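Local structure of ribosomal-protein-serine acetyltransferase, putative (Vibrio cholerae O1 biovar eltor, 2FCK) at residues Pro6-Val11 and Tyr71-Phe76; Leu17-Ala22 and Gln59-Asn64; Glu27-Ile32 and Gln52-Phe57. The protein is probably an acetyltransferase of the GNAT superfamily, perhaps acetylating the N-terminal serine or alanine of a ribosomal protein. All coordinates share one frame; numbering follows the deposited sequence.

Contact 1 of 3, residues Pro6-Val11 and Tyr71-Phe76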
loop_
_atom_site.group_PDB
_atom_site.type_symbol
_atom_site.label_atom_id
_atom_site.label_comp_id
_atom_site.label_asym_id
_atom_site.label_seq_id
_atom_site.Cartn_x
_atom_site.Cartn_y
_atom_site.Cartn_z
ATOM N N PRO A 6 14.265 -6.093 -18.366
ATOM C CA PRO A 6 14.334 -7.476 -17.889
ATOM C C PRO A 6 15.765 -7.962 -17.586
ATOM O O PRO A 6 15.930 -9.025 -16.974
ATOM C CB PRO A 6 13.739 -8.284 -19.055
ATOM C CG PRO A 6 12.899 -7.282 -19.856
ATOM C CD PRO A 6 13.579 -5.952 -19.685
ATOM N N ASP A 7 16.765 -7.191 -18.002
ATOM C CA ASP A 7 18.156 -7.597 -17.804
ATOM C C ASP A 7 18.746 -7.066 -16.498
ATOM O O ASP A 7 19.925 -7.360 -16.151
ATOM C CB ASP A 7 19.005 -7.126 -18.986
ATOM C CG ASP A 7 18.800 -7.980 -20.207
ATOM O OD1 ASP A 7 18.683 -9.227 -20.049
ATOM O OD2 ASP A 7 18.763 -7.414 -21.326
ATOM N N PHE A 8 17.968 -6.265 -15.799
ATOM C CA PHE A 8 18.459 -5.610 -14.584
ATOM C C PHE A 8 18.715 -6.611 -13.481
ATOM O O PHE A 8 17.860 -7.446 -13.206
ATOM C CB PHE A 8 17.422 -4.618 -14.024
ATOM C CG PHE A 8 17.848 -3.978 -12.707
ATOM C CD1 PHE A 8 17.204 -4.313 -11.500
ATOM C CD2 PHE A 8 18.907 -3.053 -12.665
ATOM C CE1 PHE A 8 17.615 -3.731 -10.258
ATOM C CE2 PHE A 8 19.296 -2.460 -11.433
ATOM C CZ PHE A 8 18.646 -2.800 -10.242
ATOM N N GLN A 9 19.912 -6.533 -12.880
ATOM C CA GLN A 9 20.297 -7.443 -11.789
ATOM C C GLN A 9 20.807 -6.635 -10.596
ATOM O O GLN A 9 21.391 -5.550 -10.760
ATOM C CB GLN A 9 21.390 -8.416 -12.213
ATOM C CG GLN A 9 21.195 -8.946 -13.648
ATOM C CD GLN A 9 22.078 -10.082 -13.966
ATOM O OE1 GLN A 9 23.203 -10.169 -13.458
ATOM N NE2 GLN A 9 21.586 -10.999 -14.812
ATOM N N ILE A 10 20.600 -7.177 -9.401
ATOM C CA ILE A 10 21.316 -6.681 -8.243
ATOM C C ILE A 10 22.289 -7.788 -7.874
ATOM O O ILE A 10 21.880 -8.925 -7.656
ATOM C CB ILE A 10 20.338 -6.347 -7.059
ATOM C CG1 ILE A 10 19.340 -5.232 -7.389
ATOM C CG2 ILE A 10 21.162 -5.972 -5.804
ATOM C CD1 ILE A 10 18.150 -5.243 -6.380
ATOM N N VAL A 11 23.592 -7.479 -7.833
ATOM C CA VAL A 11 24.626 -8.484 -7.612
ATOM C C VAL A 11 25.400 -8.154 -6.341
ATOM O O VAL A 11 25.822 -7.027 -6.150
ATOM C CB VAL A 11 25.625 -8.568 -8.801
ATOM C CG1 VAL A 11 26.635 -9.706 -8.556
ATOM C CG2 VAL A 11 24.871 -8.736 -10.087
ATOM N N TYR A 71 8.589 -6.466 -8.569
ATOM C CA TYR A 71 9.857 -6.924 -9.025
ATOM C C TYR A 71 10.131 -8.162 -8.186
ATOM O O TYR A 71 10.473 -8.048 -7.018
ATOM C CB TYR A 71 10.931 -5.846 -8.838
ATOM C CG TYR A 71 10.745 -4.687 -9.793
ATOM C CD1 TYR A 71 11.028 -4.836 -11.168
ATOM C CD2 TYR A 71 10.280 -3.460 -9.347
ATOM C CE1 TYR A 71 10.839 -3.787 -12.062
ATOM C CE2 TYR A 71 10.070 -2.387 -10.253
ATOM C CZ TYR A 71 10.391 -2.566 -11.605
ATOM O OH TYR A 71 10.214 -1.548 -12.521
ATOM N N GLY A 72 9.867 -9.335 -8.765
ATOM C CA GLY A 72 10.143 -10.595 -8.015
ATOM C C GLY A 72 11.449 -11.132 -8.529
ATOM O O GLY A 72 11.499 -11.583 -9.672
ATOM N N PHE A 73 12.500 -11.018 -7.704
ATOM C CA PHE A 73 13.840 -11.451 -8.040
ATOM C C PHE A 73 14.082 -12.876 -7.577
ATOM O O PHE A 73 13.953 -13.195 -6.366
ATOM C CB PHE A 73 14.891 -10.602 -7.323
ATOM C CG PHE A 73 14.881 -9.144 -7.704
ATOM C CD1 PHE A 73 14.026 -8.248 -7.056
ATOM C CD2 PHE A 73 15.814 -8.656 -8.641
ATOM C CE1 PHE A 73 14.043 -6.883 -7.371
ATOM C CE2 PHE A 73 15.824 -7.288 -8.955
ATOM C CZ PHE A 73 14.955 -6.411 -8.325
ATOM N N GLY A 74 14.473 -13.740 -8.507
ATOM C CA GLY A 74 15.094 -14.990 -8.080
ATOM C C GLY A 74 16.455 -14.669 -7.456
ATOM O O GLY A 74 17.200 -13.776 -7.920
ATOM N N VAL A 75 16.804 -15.408 -6.426
ATOM C CA VAL A 75 18.123 -15.234 -5.807
ATOM C C VAL A 75 18.979 -16.432 -6.188
ATOM O O VAL A 75 18.663 -17.560 -5.791
ATOM C CB VAL A 75 18.000 -15.109 -4.253
ATOM C CG1 VAL A 75 19.419 -14.960 -3.572
ATOM C CG2 VAL A 75 17.089 -13.909 -3.868
ATOM N N PHE A 76 20.031 -16.173 -6.980
ATOM C CA PHE A 76 20.917 -17.224 -7.458
ATOM C C PHE A 76 22.312 -17.113 -6.848
ATOM O O PHE A 76 22.897 -16.039 -6.804
ATOM C CB PHE A 76 21.043 -17.157 -8.965
ATOM C CG PHE A 76 19.768 -17.398 -9.703
ATOM C CD1 PHE A 76 18.888 -16.347 -9.958
ATOM C CD2 PHE A 76 19.452 -18.682 -10.172
ATOM C CE1 PHE A 76 17.701 -16.571 -10.670
ATOM C CE2 PHE A 76 18.250 -18.911 -10.884
ATOM C CZ PHE A 76 17.378 -17.860 -11.133
#
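F8 and I10, both in the N-terminal segment 6-11, close on the ring of F73 from strand 71-77. I10 makes the closer approach: its CD1 methyl sits 3.9 Å from F73 CZ, and it lies almost as near F73 CE2, at 4.0 Å. The two side chains cross at about a right angle, and the methyl comes obliquely to the CE2-CZ side of the ring, neither over the face nor at the edge. With chi1 at -63°, I10 CG1 lies beside its own backbone N, and from there the branch runs out toward F73. The two aromatic rings meet less intimately. F8 CD1 stands 4.2 Å from F73 CE2, near the plane of the F73 ring and at its edge, and the rings are turned obliquely to each other rather than stacked.

The tight part is thus the buried F73 ring, which carries the largest share of the interface and is further enclosed by an edge-to-face partner, W65, and by L17 and L122. F125 of helix 114-129 meets F8 and also touches I10; both are partly exposed, at the boundary. The solvent side is that of P6, D7 and V11, exposed and outside the contact. Q9 leaves the backbone away from strand 71-77, and its OE1 accepts a hydrogen bond from Q16 NE2.

Strand 15-18 runs between strands 10-11 and 71-77, so the three side chains meet across an intervening strand, on the face packed by helix 114-129. In GNAT enzymes the corresponding helix follows the loop that binds the acetyl-CoA pyrophosphate. This apolar contact has no directional bond to set the register, consistent with backbone bonds to strand 15-18, such as I10 with L17, doing so.

Contact 2 of 3, residues Leu17-Ala22 and Gln59-Asn64. With NO3 (nitrate ion), chain H.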
loop_
_atom_site.group_PDB
_atom_site.type_symbol
_atom_site.label_atom_id
_atom_site.label_comp_id
_atom_site.label_asym_id
_atom_site.label_seq_id
_atom_site.Cartn_x
_atom_site.Cartn_y
_atom_site.Cartn_z
ATOM N N LEU A 17 20.661 -11.360 -8.042
ATOM C CA LEU A 17 19.218 -11.172 -7.923
ATOM C C LEU A 17 18.737 -10.751 -9.317
ATOM O O LEU A 17 19.165 -9.710 -9.814
ATOM C CB LEU A 17 18.890 -10.060 -6.889
ATOM C CG LEU A 17 18.880 -10.473 -5.407
ATOM C CD1 LEU A 17 20.271 -10.997 -4.935
ATOM C CD2 LEU A 17 18.493 -9.236 -4.624
ATOM N N ARG A 18 17.816 -11.513 -9.914
ATOM C CA ARG A 18 17.374 -11.251 -11.291
ATOM C C ARG A 18 16.068 -11.973 -11.592
ATOM O O ARG A 18 15.632 -12.839 -10.822
ATOM C CB ARG A 18 18.450 -11.743 -12.276
ATOM C CG ARG A 18 18.833 -13.245 -12.129
ATOM C CD ARG A 18 19.585 -13.699 -13.377
ATOM N NE ARG A 18 20.072 -15.067 -13.283
ATOM C CZ ARG A 18 19.363 -16.134 -13.640
ATOM N NH1 ARG A 18 18.103 -15.985 -14.046
ATOM N NH2 ARG A 18 19.905 -17.345 -13.549
ATOM N N LEU A 19 15.474 -11.649 -12.745
ATOM C CA LEU A 19 14.298 -12.374 -13.193
ATOM C C LEU A 19 14.666 -13.829 -13.380
ATOM O O LEU A 19 15.660 -14.160 -14.075
ATOM C CB LEU A 19 13.849 -11.876 -14.562
ATOM C CG LEU A 19 12.802 -10.805 -14.467
ATOM C CD1 LEU A 19 12.511 -10.319 -15.897
ATOM C CD2 LEU A 19 11.492 -11.241 -13.757
ATOM N N ILE A 20 13.817 -14.695 -12.842
ATOM C CA ILE A 20 13.860 -16.115 -13.229
ATOM C C ILE A 20 13.317 -16.252 -14.659
ATOM O O ILE A 20 12.276 -15.662 -14.999
ATOM C CB ILE A 20 13.016 -16.961 -12.252
ATOM C CG1 ILE A 20 13.520 -16.776 -10.797
ATOM C CG2 ILE A 20 13.020 -18.435 -12.687
ATOM C CD1 ILE A 20 12.619 -17.490 -9.772
ATOM N N THR A 21 14.020 -17.005 -15.524
ATOM C CA THR A 21 13.571 -17.150 -16.906
ATOM C C THR A 21 12.715 -18.404 -17.122
ATOM O O THR A 21 12.715 -19.327 -16.297
ATOM C CB THR A 21 14.762 -17.215 -17.877
ATOM O OG1 THR A 21 15.432 -18.454 -17.675
ATOM C CG2 THR A 21 15.734 -16.105 -17.613
ATOM N N ALA A 22 11.995 -18.427 -18.249
ATOM C CA ALA A 22 11.152 -19.553 -18.636
ATOM C C ALA A 22 11.943 -20.864 -18.645
ATOM O O ALA A 22 11.440 -21.898 -18.216
ATOM C CB ALA A 22 10.537 -19.316 -20.032
ATOM N N GLN A 59 6.172 -16.824 -15.754
ATOM C CA GLN A 59 5.580 -15.916 -16.786
ATOM C C GLN A 59 4.837 -14.706 -16.140
ATOM O O GLN A 59 4.989 -13.547 -16.584
ATOM C CB GLN A 59 4.744 -16.641 -17.894
ATOM C CG GLN A 59 4.394 -18.125 -17.670
ATOM C CD GLN A 59 3.337 -18.717 -18.625
ATOM O OE1 GLN A 59 2.188 -18.223 -18.722
ATOM N NE2 GLN A 59 3.716 -19.802 -19.333
ATOM N N ALA A 60 4.107 -14.985 -15.058
ATOM C CA ALA A 60 3.386 -13.962 -14.294
ATOM C C ALA A 60 4.315 -12.919 -13.635
ATOM O O ALA A 60 4.073 -11.699 -13.666
ATOM C CB ALA A 60 2.575 -14.633 -13.255
ATOM N N THR A 61 5.411 -13.404 -13.075
ATOM C CA THR A 61 6.350 -12.537 -12.430
ATOM C C THR A 61 7.037 -11.613 -13.441
ATOM O O THR A 61 7.272 -10.424 -13.181
ATOM C CB THR A 61 7.403 -13.441 -11.695
ATOM O OG1 THR A 61 6.712 -14.258 -10.721
ATOM C CG2 THR A 61 8.428 -12.614 -10.984
ATOM N N ARG A 62 7.350 -12.159 -14.606
ATOM C CA ARG A 62 7.951 -11.347 -15.649
ATOM C C ARG A 62 7.023 -10.210 -16.074
ATOM O O ARG A 62 7.469 -9.068 -16.275
ATOM C CB ARG A 62 8.353 -12.213 -16.854
ATOM C CG ARG A 62 8.921 -11.349 -17.966
ATOM C CD ARG A 62 8.948 -12.024 -19.323
ATOM N NE ARG A 62 9.379 -11.039 -20.332
ATOM C CZ ARG A 62 8.571 -10.254 -21.054
ATOM N NH1 ARG A 62 7.232 -10.349 -21.003
ATOM N NH2 ARG A 62 9.109 -9.390 -21.892
ATOM N N LEU A 63 5.743 -10.534 -16.201
ATOM C CA LEU A 63 4.759 -9.573 -16.681
ATOM C C LEU A 63 4.804 -8.396 -15.694
ATOM O O LEU A 63 4.970 -7.250 -16.124
ATOM C CB LEU A 63 3.383 -10.231 -16.724
ATOM C CG LEU A 63 2.197 -9.421 -17.284
ATOM C CD1 LEU A 63 2.591 -8.675 -18.564
ATOM C CD2 LEU A 63 1.024 -10.368 -17.510
ATOM N N ASN A 64 4.742 -8.692 -14.377
ATOM C CA ASN A 64 4.718 -7.633 -13.366
ATOM C C ASN A 64 5.971 -6.758 -13.449
ATOM O O ASN A 64 5.882 -5.519 -13.393
ATOM C CB ASN A 64 4.514 -8.159 -11.964
ATOM C CG ASN A 64 3.296 -9.044 -11.838
ATOM O OD1 ASN A 64 3.268 -9.946 -10.997
ATOM N ND2 ASN A 64 2.301 -8.804 -12.653
HETATM N N NO3 H . 12.727 -10.511 -21.337
HETATM O O1 NO3 H . 12.082 -11.670 -20.867
HETATM O O2 NO3 H . 14.135 -10.425 -21.373
HETATM O O3 NO3 H . 11.965 -9.429 -21.784
#
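L19 and R62 bring the two backbones to a CA–CA separation of 6.9 Å, where segment 17-22 runs from strand 15-18 past a flank of helix 51-66. L19 does the touching with both methyls: CD2 lies 4.0 Å from R62 CA, against the helix backbone, while CD1 is 4.3 Å from R62 CG. The same L19 CD2 is 4.4 Å from T61 CG2; the T61 hydroxyl is turned to its own helix, bonded to F57 O. R62 CG is anti to the backbone N (chi1 177°), and the extended chain leads the guanidinium away from L19. There its edge grips a nitrate, probably from the crystallisation liquor, through two bonds: NE to O1 (2.8 Å) and the straighter NH2 to O3 (2.9 Å, 167°). On the strand side, R18 NH1 gives a 3.0 Å hydrogen bond to L19 O, tilted from the carbonyl plane. R18 NH2 also makes a salt bridge to E24 OE2, and E24 OE1 takes a hydrogen bond from T21 N, so one carboxylate meets both strand and loop. L19, next after R18, packs on helix 51-66, with helix 25-33 between them in the chain, in keeping with the strand-helix-helix start of the GNAT fold.

Contact 3 of 3, residues Glu27-Ile32 and Gln52-Phe57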
loop_
_atom_site.group_PDB
_atom_site.type_symbol
_atom_site.label_atom_id
_atom_site.label_comp_id
_atom_site.label_asym_id
_atom_site.label_seq_id
_atom_site.Cartn_x
_atom_site.Cartn_y
_atom_site.Cartn_z
ATOM N N GLU A 27 14.558 -25.540 -12.152
ATOM C CA GLU A 27 15.295 -24.976 -11.032
ATOM C C GLU A 27 14.362 -24.465 -9.921
ATOM O O GLU A 27 14.652 -24.596 -8.731
ATOM C CB GLU A 27 16.197 -23.839 -11.518
ATOM C CG GLU A 27 17.446 -24.315 -12.277
ATOM C CD GLU A 27 17.235 -24.584 -13.776
ATOM O OE1 GLU A 27 16.098 -24.881 -14.226
ATOM O OE2 GLU A 27 18.243 -24.514 -14.511
ATOM N N LEU A 28 13.235 -23.886 -10.319
ATOM C CA LEU A 28 12.256 -23.392 -9.346
ATOM C C LEU A 28 11.546 -24.573 -8.659
ATOM O O LEU A 28 11.290 -24.545 -7.454
ATOM C CB LEU A 28 11.249 -22.473 -10.039
ATOM C CG LEU A 28 10.127 -21.935 -9.128
ATOM C CD1 LEU A 28 10.698 -21.181 -7.936
ATOM C CD2 LEU A 28 9.149 -21.047 -9.917
ATOM N N VAL A 29 11.208 -25.590 -9.443
ATOM C CA VAL A 29 10.626 -26.824 -8.902
ATOM C C VAL A 29 11.567 -27.480 -7.876
ATOM O O VAL A 29 11.122 -27.769 -6.756
ATOM C CB VAL A 29 10.246 -27.815 -10.028
ATOM C CG1 VAL A 29 10.104 -29.237 -9.492
ATOM C CG2 VAL A 29 8.965 -27.359 -10.674
ATOM N N GLN A 30 12.844 -27.653 -8.226
ATOM C CA GLN A 30 13.866 -28.160 -7.293
ATOM C C GLN A 30 13.881 -27.358 -5.997
ATOM O O GLN A 30 13.943 -27.942 -4.916
ATOM C CB GLN A 30 15.288 -28.194 -7.882
ATOM C CG GLN A 30 16.431 -28.453 -6.819
ATOM C CD GLN A 30 17.851 -28.614 -7.384
ATOM O OE1 GLN A 30 18.032 -29.236 -8.416
ATOM N NE2 GLN A 30 18.863 -28.076 -6.675
ATOM N N CYS A 31 13.820 -26.033 -6.105
ATOM C CA CYS A 31 13.944 -25.185 -4.931
ATOM C C CYS A 31 12.819 -25.455 -3.917
ATOM O O CYS A 31 13.058 -25.469 -2.706
ATOM C CB CYS A 31 14.003 -23.710 -5.328
ATOM S SG CYS A 31 14.315 -22.581 -3.968
ATOM N N ILE A 32 11.607 -25.691 -4.419
ATOM C CA ILE A 32 10.472 -25.980 -3.560
ATOM C C ILE A 32 10.524 -27.428 -3.104
ATOM O O ILE A 32 10.267 -27.723 -1.925
ATOM C CB ILE A 32 9.161 -25.688 -4.310
ATOM C CG1 ILE A 32 9.085 -24.187 -4.611
ATOM C CG2 ILE A 32 7.935 -26.210 -3.508
ATOM C CD1 ILE A 32 9.018 -23.320 -3.366
ATOM N N GLN A 52 4.794 -27.158 -14.941
ATOM C CA GLN A 52 3.889 -26.252 -15.647
ATOM C C GLN A 52 3.358 -25.141 -14.743
ATOM O O GLN A 52 3.172 -24.001 -15.179
ATOM C CB GLN A 52 2.739 -27.015 -16.319
ATOM C CG GLN A 52 2.146 -26.250 -17.491
ATOM C CD GLN A 52 1.007 -26.987 -18.177
ATOM O OE1 GLN A 52 0.024 -27.384 -17.534
ATOM N NE2 GLN A 52 1.121 -27.154 -19.496
ATOM N N GLU A 53 3.111 -25.475 -13.480
ATOM C CA GLU A 53 2.820 -24.466 -12.462
ATOM C C GLU A 53 4.009 -23.518 -12.237
ATOM O O GLU A 53 3.822 -22.313 -12.116
ATOM C CB GLU A 53 2.388 -25.117 -11.149
ATOM C CG GLU A 53 0.901 -24.953 -10.850
ATOM C CD GLU A 53 0.511 -23.485 -10.575
ATOM O OE1 GLU A 53 -0.713 -23.177 -10.560
ATOM O OE2 GLU A 53 1.426 -22.636 -10.385
ATOM N N ALA A 54 5.217 -24.074 -12.229
ATOM C CA ALA A 54 6.452 -23.274 -12.137
ATOM C C ALA A 54 6.548 -22.309 -13.342
ATOM O O ALA A 54 6.741 -21.102 -13.170
ATOM C CB ALA A 54 7.677 -24.190 -12.063
ATOM N N GLU A 55 6.390 -22.849 -14.546
ATOM C CA GLU A 55 6.369 -22.031 -15.761
ATOM C C GLU A 55 5.350 -20.893 -15.651
ATOM O O GLU A 55 5.679 -19.750 -15.935
ATOM C CB GLU A 55 6.098 -22.879 -17.003
ATOM C CG GLU A 55 7.257 -23.723 -17.437
ATOM C CD GLU A 55 6.913 -24.694 -18.538
ATOM O OE1 GLU A 55 5.759 -24.678 -19.045
ATOM O OE2 GLU A 55 7.820 -25.476 -18.912
ATOM N N GLN A 56 4.120 -21.195 -15.226
ATOM C CA GLN A 56 3.062 -20.179 -15.120
ATOM C C GLN A 56 3.424 -19.022 -14.155
ATOM O O GLN A 56 3.204 -17.821 -14.426
ATOM C CB GLN A 56 1.739 -20.865 -14.739
ATOM C CG GLN A 56 0.792 -20.026 -13.870
ATOM C CD GLN A 56 -0.666 -20.467 -13.943
ATOM O OE1 GLN A 56 -1.066 -21.213 -14.853
ATOM N NE2 GLN A 56 -1.477 -19.982 -13.000
ATOM N N PHE A 57 3.983 -19.412 -13.025
ATOM C CA PHE A 57 4.456 -18.453 -12.030
ATOM C C PHE A 57 5.578 -17.566 -12.560
ATOM O O PHE A 57 5.573 -16.366 -12.339
ATOM C CB PHE A 57 4.933 -19.173 -10.777
ATOM C CG PHE A 57 5.535 -18.236 -9.756
ATOM C CD1 PHE A 57 4.727 -17.410 -8.964
ATOM C CD2 PHE A 57 6.907 -18.122 -9.651
ATOM C CE1 PHE A 57 5.303 -16.513 -8.048
ATOM C CE2 PHE A 57 7.475 -17.252 -8.743
ATOM C CZ PHE A 57 6.680 -16.442 -7.939
#
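The F57 ring is stacked with the ring of W44, while L28 CD2 comes to it obliquely, from neither face nor edge; M86 also touches F57. L28 CD2 lies 3.7 Å from F57 CD2, the two side chains crossing at about a right angle. F57 CG is anti to its backbone N (chi1 175°), which swings the ring toward helix 25-33. The same leucine methyl, L28 CD2, also lies 4.0 Å from A54 O and 4.1 Å from A54 CB, so it touches both A54 and F57, three residues apart on helix 51-66. These are the two helices that follow strand 15-18, as in the GNAT fold, and they cross steeply: the short segments 27-32 and 52-57 make an angle of 111°, with axes 9.3 Å apart at closest. A54 stands at the nearest backbone approach, its CA 6.4 Å from V29 CA. The single methyl of A54, CB, meets V29 CG2 at 3.7 Å. V29 is only partly buried, whereas A54 and L28 are buried, and F49 touches both V29 and A54. W104 and L83, on strands 98-105 and 83-93, also touch L28.

The three contacts nest along the chain: contact 3 lies within the loop closed by contact 2, which lies within that closed by contact 1. Contacts 1 and 2 have centres 9 Å apart and touch, chiefly through the sheet, where strand 15-18 pairs with both strand 10-11 and strand 71-77; probable backbone bonds join G74 N to R18 O and L17 N to I10 O. Contacts 2 and 3, 12 Å between centres, share helix 51-66, their segments adjoining in sequence. Contacts 1 and 3 are 16 Å apart by centres and do not touch. Contact 1 lies across the GNAT sheet, contact 2 joins L19 to helix 51-66, and contact 3 joins that helix to helix 25-33.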